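Local coordinates for carboxypeptidase 1 (Deinococcus radiodurans str. R1, PDB 5GIV), which probably removes amino acids one at a time from the C-terminus of peptides, with broad specificity, as a zinc-dependent metallocarboxypeptidase of the M32 family, at residues Q207-A212 with D322-Q327; I248-K253 with T258-S263; L347-A352 with Q420-G425. All coordinates share one frame; numbering follows the deposited sequence.

Contact 1 of 3, residues Q207-A212 with D322-Q327; sequences QERQLA and DTFPEQ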
loop_
_atom_site.group_PDB
_atom_site.type_symbol
_atom_site.label_atom_id
_atom_site.label_comp_id
_atom_site.label_asym_id
_atom_site.label_seq_id
_atom_site.Cartn_x
_atom_site.Cartn_y
_atom_site.Cartn_z
ATOM N N GLN A 207 -4.233 -13.599 19.122
ATOM C CA GLN A 207 -3.682 -12.451 18.407
ATOM C C GLN A 207 -4.756 -11.418 18.075
ATOM O O GLN A 207 -4.530 -10.211 18.218
ATOM C CB GLN A 207 -2.996 -12.925 17.128
ATOM C CG GLN A 207 -2.884 -11.857 16.054
ATOM C CD GLN A 207 -2.025 -12.291 14.876
ATOM O OE1 GLN A 207 -0.920 -12.815 15.045
ATOM N NE2 GLN A 207 -2.540 -12.082 13.664
ATOM N N GLU A 208 -5.930 -11.869 17.626
ATOM C CA GLU A 208 -6.970 -10.933 17.207
ATOM C C GLU A 208 -7.462 -10.079 18.375
ATOM O O GLU A 208 -7.710 -8.878 18.217
ATOM C CB GLU A 208 -8.131 -11.694 16.564
ATOM C CG GLU A 208 -9.170 -10.791 15.933
ATOM C CD GLU A 208 -10.307 -11.554 15.264
ATOM O OE1 GLU A 208 -10.306 -12.807 15.313
ATOM O OE2 GLU A 208 -11.205 -10.891 14.688
ATOM N N ARG A 209 -7.609 -10.673 19.558
ATOM C CA ARG A 209 -8.026 -9.885 20.709
ATOM C C ARG A 209 -6.970 -8.867 21.121
ATOM O O ARG A 209 -7.308 -7.738 21.494
ATOM C CB ARG A 209 -8.357 -10.786 21.886
ATOM C CG ARG A 209 -9.702 -11.425 21.786
ATOM C CD ARG A 209 -9.906 -12.439 22.874
ATOM N NE ARG A 209 -11.296 -12.854 22.859
ATOM C CZ ARG A 209 -11.751 -13.926 22.230
ATOM N NH1 ARG A 209 -10.910 -14.712 21.557
ATOM N NH2 ARG A 209 -13.056 -14.197 22.266
ATOM N N GLN A 210 -5.690 -9.239 21.039
ATOM C CA GLN A 210 -4.634 -8.297 21.389
ATOM C C GLN A 210 -4.710 -7.053 20.518
ATOM O O GLN A 210 -4.675 -5.928 21.024
ATOM C CB GLN A 210 -3.263 -8.962 21.259
ATOM C CG GLN A 210 -2.939 -10.011 22.303
ATOM C CD GLN A 210 -1.465 -10.378 22.274
ATOM O OE1 GLN A 210 -0.599 -9.503 22.231
ATOM N NE2 GLN A 210 -1.173 -11.669 22.303
ATOM N N LEU A 211 -4.846 -7.236 19.204
ATOM C CA LEU A 211 -4.925 -6.080 18.323
ATOM C C LEU A 211 -6.156 -5.239 18.645
ATOM O O LEU A 211 -6.079 -4.006 18.696
ATOM C CB LEU A 211 -4.947 -6.526 16.861
ATOM C CG LEU A 211 -3.642 -7.141 16.378
ATOM C CD1 LEU A 211 -3.795 -7.788 14.996
ATOM C CD2 LEU A 211 -2.577 -6.061 16.375
ATOM N N ALA A 212 -7.296 -5.888 18.887
ATOM C CA ALA A 212 -8.515 -5.142 19.178
ATOM C C ALA A 212 -8.350 -4.314 20.441
ATOM O O ALA A 212 -8.708 -3.134 20.478
ATOM C CB ALA A 212 -9.710 -6.092 19.310
ATOM N N ASP A 322 -11.925 -8.781 30.865
ATOM C CA ASP A 322 -13.077 -9.262 30.108
ATOM C C ASP A 322 -12.645 -9.885 28.790
ATOM O O ASP A 322 -13.256 -10.852 28.320
ATOM C CB ASP A 322 -14.057 -8.111 29.855
ATOM C CG ASP A 322 -14.732 -7.622 31.130
ATOM O OD1 ASP A 322 -14.731 -8.350 32.143
ATOM O OD2 ASP A 322 -15.248 -6.489 31.127
ATOM N N THR A 323 -11.610 -9.320 28.159
ATOM C CA THR A 323 -11.141 -9.842 26.885
ATOM C C THR A 323 -10.393 -11.157 27.070
ATOM O O THR A 323 -10.446 -12.036 26.195
ATOM C CB THR A 323 -10.260 -8.796 26.199
ATOM O OG1 THR A 323 -10.939 -7.527 26.189
ATOM C CG2 THR A 323 -9.949 -9.201 24.752
ATOM N N PHE A 324 -9.688 -11.311 28.189
ATOM C CA PHE A 324 -8.907 -12.513 28.480
ATOM C C PHE A 324 -9.271 -13.025 29.870
ATOM O O PHE A 324 -8.438 -13.012 30.784
ATOM C CB PHE A 324 -7.410 -12.218 28.382
ATOM C CG PHE A 324 -6.988 -11.588 27.080
ATOM C CD1 PHE A 324 -6.860 -12.349 25.933
ATOM C CD2 PHE A 324 -6.721 -10.226 27.009
ATOM C CE1 PHE A 324 -6.462 -11.763 24.737
ATOM C CE2 PHE A 324 -6.327 -9.635 25.825
ATOM C CZ PHE A 324 -6.193 -10.404 24.684
ATOM N N PRO A 325 -10.512 -13.513 30.058
ATOM C CA PRO A 325 -10.980 -13.866 31.410
ATOM C C PRO A 325 -10.259 -15.041 32.047
ATOM O O PRO A 325 -9.855 -14.958 33.215
ATOM C CB PRO A 325 -12.467 -14.174 31.198
ATOM C CG PRO A 325 -12.576 -14.563 29.763
ATOM C CD PRO A 325 -11.556 -13.709 29.036
ATOM N N GLU A 326 -10.125 -16.158 31.334
ATOM C CA GLU A 326 -9.430 -17.286 31.939
ATOM C C GLU A 326 -7.963 -16.952 32.187
ATOM O O GLU A 326 -7.388 -17.381 33.195
ATOM C CB GLU A 326 -9.574 -18.542 31.078
ATOM C CG GLU A 326 -8.873 -19.755 31.681
ATOM C CD GLU A 326 -9.029 -21.017 30.846
ATOM O OE1 GLU A 326 -8.000 -21.640 30.505
ATOM O OE2 GLU A 326 -10.181 -21.391 30.526
ATOM N N GLN A 327 -7.340 -16.181 31.285
ATOM C CA GLN A 327 -5.925 -15.864 31.450
ATOM C C GLN A 327 -5.688 -15.011 32.690
ATOM O O GLN A 327 -4.666 -15.167 33.369
ATOM C CB GLN A 327 -5.370 -15.163 30.204
ATOM C CG GLN A 327 -5.398 -16.003 28.914
ATOM C CD GLN A 327 -6.660 -15.821 28.074
ATOM O OE1 GLN A 327 -7.740 -15.547 28.592
ATOM N NE2 GLN A 327 -6.520 -15.976 26.771
#
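Arg-209 runs past Thr-323 and Phe-324, where helix 310-323 ends. Its CB rests 3.6 Å from Phe-324 CZ, approaching the ring obliquely, and the same CB meets the methyl CG2 of Thr-323 at 3.6 Å. One bond further, CG stays on that methyl. CD passes 3.4 Å from Thr-323 O, a contact with carbon and not a hydrogen bond, and NE runs past the same oxygen. The chain is extended from CG to NE (chi2 173°, chi3 170°), which carries the aliphatic part past Thr-323 in the opposite direction to the threonine side chain. Thr-323 CG2 also sits 3.8 Å above one face of the Phe-324 ring, toward the rim, while Thr-323 OG1 bonds back to Asp-319 O of its own helix. Phe-324 presents its edge to the backbone of helix 207-221, with CZ 3.9 Å from Gln-210 N. The Gln-210 side chain crosses that of Phe-324 at about a right angle, its NE2 bonded to Phe-205 O. Phe-205 and Trp-320 add further aromatic contacts to Phe-324. The arrangement is plain helix-end packing in a largely helical metallopeptidase fold, away from the zinc: the first residue to leave helix 310-323 tucks its ring against the first turn of helix 207-221.

Contact 2 of 3, residues I248-K253 with T258-S263; sequences ITTRVK and TDALYS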
loop_
_atom_site.group_PDB
_atom_site.type_symbol
_atom_site.label_atom_id
_atom_site.label_comp_id
_atom_site.label_asym_id
_atom_site.label_seq_id
_atom_site.Cartn_x
_atom_site.Cartn_y
_atom_site.Cartn_z
ATOM N N ILE A 248 0.978 3.066 11.511
ATOM C CA ILE A 248 1.786 2.385 12.505
ATOM C C ILE A 248 1.684 0.882 12.268
ATOM O O ILE A 248 0.733 0.388 11.661
ATOM C CB ILE A 248 1.357 2.749 13.953
ATOM C CG1 ILE A 248 -0.074 2.300 14.228
ATOM C CG2 ILE A 248 1.463 4.249 14.196
ATOM C CD1 ILE A 248 -0.470 2.495 15.667
ATOM N N THR A 249 2.698 0.156 12.725
ATOM C CA THR A 249 2.690 -1.295 12.643
ATOM C C THR A 249 3.126 -1.862 13.982
ATOM O O THR A 249 3.855 -1.218 14.742
ATOM C CB THR A 249 3.599 -1.824 11.516
ATOM O OG1 THR A 249 4.961 -1.474 11.787
ATOM C CG2 THR A 249 3.181 -1.242 10.165
ATOM N N THR A 250 2.669 -3.079 14.264
ATOM C CA THR A 250 2.964 -3.750 15.518
ATOM C C THR A 250 3.268 -5.214 15.225
ATOM O O THR A 250 3.158 -5.683 14.085
ATOM C CB THR A 250 1.801 -3.607 16.515
ATOM O OG1 THR A 250 2.238 -3.981 17.830
ATOM C CG2 THR A 250 0.606 -4.479 16.090
ATOM N N ARG A 251 3.683 -5.930 16.270
ATOM C CA ARG A 251 4.040 -7.339 16.175
ATOM C C ARG A 251 3.428 -8.076 17.352
ATOM O O ARG A 251 3.541 -7.618 18.492
ATOM C CB ARG A 251 5.558 -7.501 16.158
ATOM C CG ARG A 251 6.056 -8.862 16.526
ATOM C CD ARG A 251 7.529 -8.756 16.887
ATOM N NE ARG A 251 7.746 -7.847 18.015
ATOM C CZ ARG A 251 8.878 -7.181 18.230
ATOM N NH1 ARG A 251 9.899 -7.310 17.384
ATOM N NH2 ARG A 251 8.986 -6.381 19.286
ATOM N N VAL A 252 2.770 -9.203 17.085
ATOM C CA VAL A 252 1.973 -9.895 18.088
ATOM C C VAL A 252 2.615 -11.230 18.426
ATOM O O VAL A 252 2.933 -12.018 17.528
ATOM C CB VAL A 252 0.530 -10.102 17.610
ATOM C CG1 VAL A 252 -0.314 -10.711 18.739
ATOM C CG2 VAL A 252 -0.049 -8.787 17.137
ATOM N N LYS A 253 2.778 -11.494 19.721
ATOM C CA LYS A 253 3.189 -12.796 20.236
ATOM C C LYS A 253 2.082 -13.331 21.136
ATOM O O LYS A 253 1.834 -12.785 22.213
ATOM C CB LYS A 253 4.514 -12.701 20.991
ATOM C CG LYS A 253 5.695 -12.512 20.069
ATOM C CD LYS A 253 7.010 -12.830 20.743
ATOM C CE LYS A 253 7.564 -11.612 21.416
ATOM N NZ LYS A 253 8.160 -10.725 20.378
ATOM N N THR A 258 2.325 -8.508 26.416
ATOM C CA THR A 258 2.930 -7.198 26.636
ATOM C C THR A 258 3.670 -6.701 25.399
ATOM O O THR A 258 3.793 -5.489 25.210
ATOM C CB THR A 258 3.891 -7.234 27.831
ATOM O OG1 THR A 258 5.011 -8.073 27.529
ATOM C CG2 THR A 258 3.193 -7.748 29.080
ATOM N N ASP A 259 4.140 -7.605 24.534
ATOM C CA ASP A 259 4.880 -7.186 23.345
ATOM C C ASP A 259 4.011 -6.351 22.405
ATOM O O ASP A 259 4.344 -5.206 22.083
ATOM C CB ASP A 259 5.431 -8.405 22.610
ATOM C CG ASP A 259 6.811 -8.804 23.091
ATOM O OD1 ASP A 259 7.008 -8.951 24.327
ATOM O OD2 ASP A 259 7.705 -8.963 22.223
ATOM N N ALA A 260 2.900 -6.925 21.933
ATOM C CA ALA A 260 2.030 -6.201 21.013
ATOM C C ALA A 260 1.489 -4.929 21.651
ATOM O O ALA A 260 1.497 -3.856 21.034
ATOM C CB ALA A 260 0.880 -7.100 20.558
ATOM N N LEU A 261 1.025 -5.023 22.896
ATOM C CA LEU A 261 0.425 -3.854 23.528
ATOM C C LEU A 261 1.399 -2.681 23.555
ATOM O O LEU A 261 1.063 -1.565 23.132
ATOM C CB LEU A 261 -0.053 -4.197 24.939
ATOM C CG LEU A 261 -0.556 -2.970 25.695
ATOM C CD1 LEU A 261 -1.625 -2.296 24.863
ATOM C CD2 LEU A 261 -1.114 -3.363 27.065
ATOM N N TYR A 262 2.618 -2.908 24.039
ATOM C CA TYR A 262 3.515 -1.782 24.240
ATOM C C TYR A 262 4.241 -1.355 22.970
ATOM O O TYR A 262 4.622 -0.179 22.868
ATOM C CB TYR A 262 4.461 -2.093 25.405
ATOM C CG TYR A 262 3.679 -1.981 26.707
ATOM C CD1 TYR A 262 3.309 -0.732 27.201
ATOM C CD2 TYR A 262 3.245 -3.114 27.396
ATOM C CE1 TYR A 262 2.559 -0.609 28.354
ATOM C CE2 TYR A 262 2.492 -2.998 28.556
ATOM C CZ TYR A 262 2.158 -1.740 29.028
ATOM O OH TYR A 262 1.414 -1.595 30.168
ATOM N N SER A 263 4.412 -2.252 21.989
ATOM C CA SER A 263 4.810 -1.806 20.655
ATOM C C SER A 263 3.766 -0.865 20.060
ATOM O O SER A 263 4.110 0.152 19.444
ATOM C CB SER A 263 5.015 -2.998 19.717
ATOM O OG SER A 263 6.161 -3.761 20.046
HETATM O O HOH W 1 2.139 -9.668 21.819
#
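Lys-253 NZ forms a salt bridge with Asp-259 OD2, modelled at 2.6 Å; the hydrogen bond within it is weak, and the place of that oxygen is uncertain. The lysine chain bends twice, at chi3 (-89°) and chi4 (-77°), and this turns its ammonium group toward the Asp-259 carboxylate. Arg-251 contributes at longer range: its guanidinium adds a second positive charge near the carboxylate, but no N-H is aimed at the oxygen. Asp-256 brings a like charge close to Asp-259, so the two cations probably ease repulsion between the acids. Were Lys-253 an alanine, Asp-259 would probably lose its salt-bridge mate and stand less well balanced beside Asp-256. Between the backbones, water 1 accepts from Lys-253 N at 2.9 Å and from Ala-260 N at 2.8 Å, bridging the two at the first turn of the helix. The contact lies where strand 245-250 turns, through the short loop after it, into helix 257-275, the helix that carries the HExxH zinc-binding motif with His-266 and His-270. Nearer the strand, Thr-250 OG1 approaches Ala-260 O at 3.3 Å in a weak bond whose proton is not settled, since Thr-264 OG1 is its stronger partner. Ser-263 OG turns back along the helix to Asp-259 O, 3.1 Å away, from above the carbonyl plane; the same oxygen accepts from Ser-263 N. Ala-260 packs where the two backbones come closest: its CA lies 3.3 Å from Arg-251 O in a CA-H...O contact, and its methyl CB meets Val-252 CG2 at 3.9 Å.

Contact 3 of 3, residues L347-A352 with Q420-G425; sequences LIRTDA and QGYTIG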
loop_
_atom_site.group_PDB
_atom_site.type_symbol
_atom_site.label_atom_id
_atom_site.label_comp_id
_atom_site.label_asym_id
_atom_site.label_seq_id
_atom_site.Cartn_x
_atom_site.Cartn_y
_atom_site.Cartn_z
ATOM N N LEU A 347 19.684 -9.059 26.714
ATOM C CA LEU A 347 20.539 -8.915 25.541
ATOM C C LEU A 347 19.969 -8.000 24.457
ATOM O O LEU A 347 20.736 -7.311 23.779
ATOM C CB LEU A 347 20.790 -10.291 24.921
ATOM C CG LEU A 347 21.557 -11.318 25.743
ATOM C CD1 LEU A 347 21.558 -12.657 25.005
ATOM C CD2 LEU A 347 22.990 -10.837 26.026
ATOM N N ILE A 348 18.652 -7.970 24.276
ATOM C CA ILE A 348 18.038 -7.294 23.140
ATOM C C ILE A 348 17.662 -5.883 23.557
ATOM O O ILE A 348 16.860 -5.692 24.481
ATOM C CB ILE A 348 16.802 -8.055 22.636
ATOM C CG1 ILE A 348 17.143 -9.523 22.346
ATOM C CG2 ILE A 348 16.193 -7.332 21.434
ATOM C CD1 ILE A 348 18.277 -9.705 21.378
ATOM N N ARG A 349 18.233 -4.897 22.857
ATOM C CA ARG A 349 18.008 -3.500 23.197
ATOM C C ARG A 349 16.530 -3.145 23.139
ATOM O O ARG A 349 15.996 -2.520 24.061
ATOM C CB ARG A 349 18.814 -2.596 22.264
ATOM C CG ARG A 349 18.498 -1.117 22.440
ATOM C CD ARG A 349 19.201 -0.276 21.384
ATOM N NE ARG A 349 18.837 -0.741 20.053
ATOM C CZ ARG A 349 17.764 -0.326 19.392
ATOM N NH1 ARG A 349 16.965 0.587 19.934
ATOM N NH2 ARG A 349 17.501 -0.815 18.187
ATOM N N THR A 350 15.848 -3.528 22.054
ATOM C CA THR A 350 14.468 -3.085 21.852
ATOM C C THR A 350 13.507 -3.625 22.907
ATOM O O THR A 350 12.453 -3.020 23.128
ATOM C CB THR A 350 13.974 -3.466 20.450
ATOM O OG1 THR A 350 14.215 -4.855 20.209
ATOM C CG2 THR A 350 14.689 -2.661 19.396
ATOM N N ASP A 351 13.834 -4.731 23.565
ATOM C CA ASP A 351 12.973 -5.306 24.590
ATOM C C ASP A 351 13.381 -4.931 26.011
ATOM O O ASP A 351 12.754 -5.399 26.962
ATOM C CB ASP A 351 12.963 -6.830 24.472
ATOM C CG ASP A 351 12.467 -7.306 23.128
ATOM O OD1 ASP A 351 11.765 -6.535 22.438
ATOM O OD2 ASP A 351 12.759 -8.471 22.778
ATOM N N ALA A 352 14.418 -4.119 26.182
ATOM C CA ALA A 352 14.969 -3.894 27.507
ATOM C C ALA A 352 14.052 -2.991 28.324
ATOM O O ALA A 352 13.344 -2.136 27.786
ATOM C CB ALA A 352 16.375 -3.299 27.406
ATOM N N GLN A 420 21.856 7.480 20.188
ATOM C CA GLN A 420 21.654 8.335 21.358
ATOM C C GLN A 420 20.264 8.961 21.371
ATOM O O GLN A 420 19.761 9.297 22.445
ATOM C CB GLN A 420 22.749 9.408 21.477
ATOM C CG GLN A 420 22.668 10.516 20.486
ATOM C CD GLN A 420 23.138 10.071 19.145
ATOM O OE1 GLN A 420 23.850 9.069 19.027
ATOM N NE2 GLN A 420 22.728 10.789 18.113
ATOM N N GLY A 421 19.628 9.111 20.207
ATOM C CA GLY A 421 18.264 9.616 20.181
ATOM C C GLY A 421 17.297 8.796 21.020
ATOM O O GLY A 421 16.358 9.345 21.606
ATOM N N TYR A 422 17.501 7.476 21.090
ATOM C CA TYR A 422 16.626 6.649 21.914
ATOM C C TYR A 422 16.717 7.056 23.378
ATOM O O TYR A 422 15.701 7.130 24.079
ATOM C CB TYR A 422 16.981 5.170 21.756
ATOM C CG TYR A 422 16.839 4.639 20.345
ATOM C CD1 TYR A 422 15.587 4.507 19.755
ATOM C CD2 TYR A 422 17.950 4.233 19.622
ATOM C CE1 TYR A 422 15.443 4.015 18.480
ATOM C CE2 TYR A 422 17.821 3.740 18.340
ATOM C CZ TYR A 422 16.562 3.631 17.770
ATOM O OH TYR A 422 16.423 3.140 16.487
ATOM N N THR A 423 17.930 7.327 23.863
ATOM C CA THR A 423 18.089 7.706 25.262
ATOM C C THR A 423 17.649 9.142 25.493
ATOM O O THR A 423 17.045 9.457 26.524
ATOM C CB THR A 423 19.536 7.504 25.702
ATOM O OG1 THR A 423 19.799 6.102 25.817
ATOM C CG2 THR A 423 19.802 8.185 27.042
ATOM N N ILE A 424 17.931 10.014 24.533
ATOM C CA ILE A 424 17.420 11.372 24.602
ATOM C C ILE A 424 15.902 11.357 24.702
ATOM O O ILE A 424 15.311 12.109 25.480
ATOM C CB ILE A 424 17.933 12.178 23.391
ATOM C CG1 ILE A 424 19.462 12.212 23.412
ATOM C CG2 ILE A 424 17.347 13.582 23.378
ATOM C CD1 ILE A 424 20.070 12.843 22.186
ATOM N N GLY A 425 15.247 10.494 23.924
ATOM C CA GLY A 425 13.800 10.382 24.019
ATOM C C GLY A 425 13.346 9.926 25.392
ATOM O O GLY A 425 12.353 10.424 25.926
#
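Arg-349 lays its guanidinium on one face of the Tyr-422 ring, the planes 29° from parallel and the centres 4.6 Å apart. The two side chains themselves cross at about a right angle. NH1 does the touching: it sits 3.6 Å above the ring plane, over the centre, and its nearest ring atom is Tyr-422 CE2 at 3.6 Å. Arg-349 CZ lies 4.6 Å from the centroid of the Tyr-422 ring, 25° off the normal, which makes the pair a cation-pi stack. Arg-349 runs out extended, then turns at chi3 (56°), and the bend brings the guanidinium round onto the tyrosine. Bonds at other points fix its rotation: NH2 makes a salt bridge to Asp-407 OD1, and NH1 is hydrogen-bonded to Tyr-357 OH as well as lying over the ring. The positive charge is probably balanced mainly by the Asp-407 carboxylate, with the aromatic face adding to it. Tyr-422 in turn is held at its far end, where OH bonds to His-409 NE2, so the ring is fixed both by its hydroxyl and by the arginine over its face. The Tyr-422 side chain lies about 5 Å from the bound zinc and about 4 Å from that of Glu-296, a zinc ligand. Here the loop before helix 357-372 meets the N-terminal part of helix 420-439 at the wall of the zinc-centred active site characteristic of this HExxH metallocarboxypeptidase.

In the fold
Contacts 1 and 2 are neighbours, their centres about 13 Å apart, and along the chain contact 2 is nested inside the loop that contact 1 closes; contact 3 follows later in sequence. Gln-210 links the first two: its NE2 lies 3.2 Å from Lys-253 O, a probable hydrogen bond, and its OE1 packs on Ala-260 CB. Helix 207-221 is thereby joined to the loop after strand 245-250 and to helix 257-275, and Leu-211 packs on Thr-250 of the strand. Contact 3 lies about 16 Å from contact 2 between centres, where Arg-251 packs near Asp-351, and about 28 Å from contact 1. The series runs from peripheral helix packing, through the lead-in to the zinc-binding helix, to residues beside the metal.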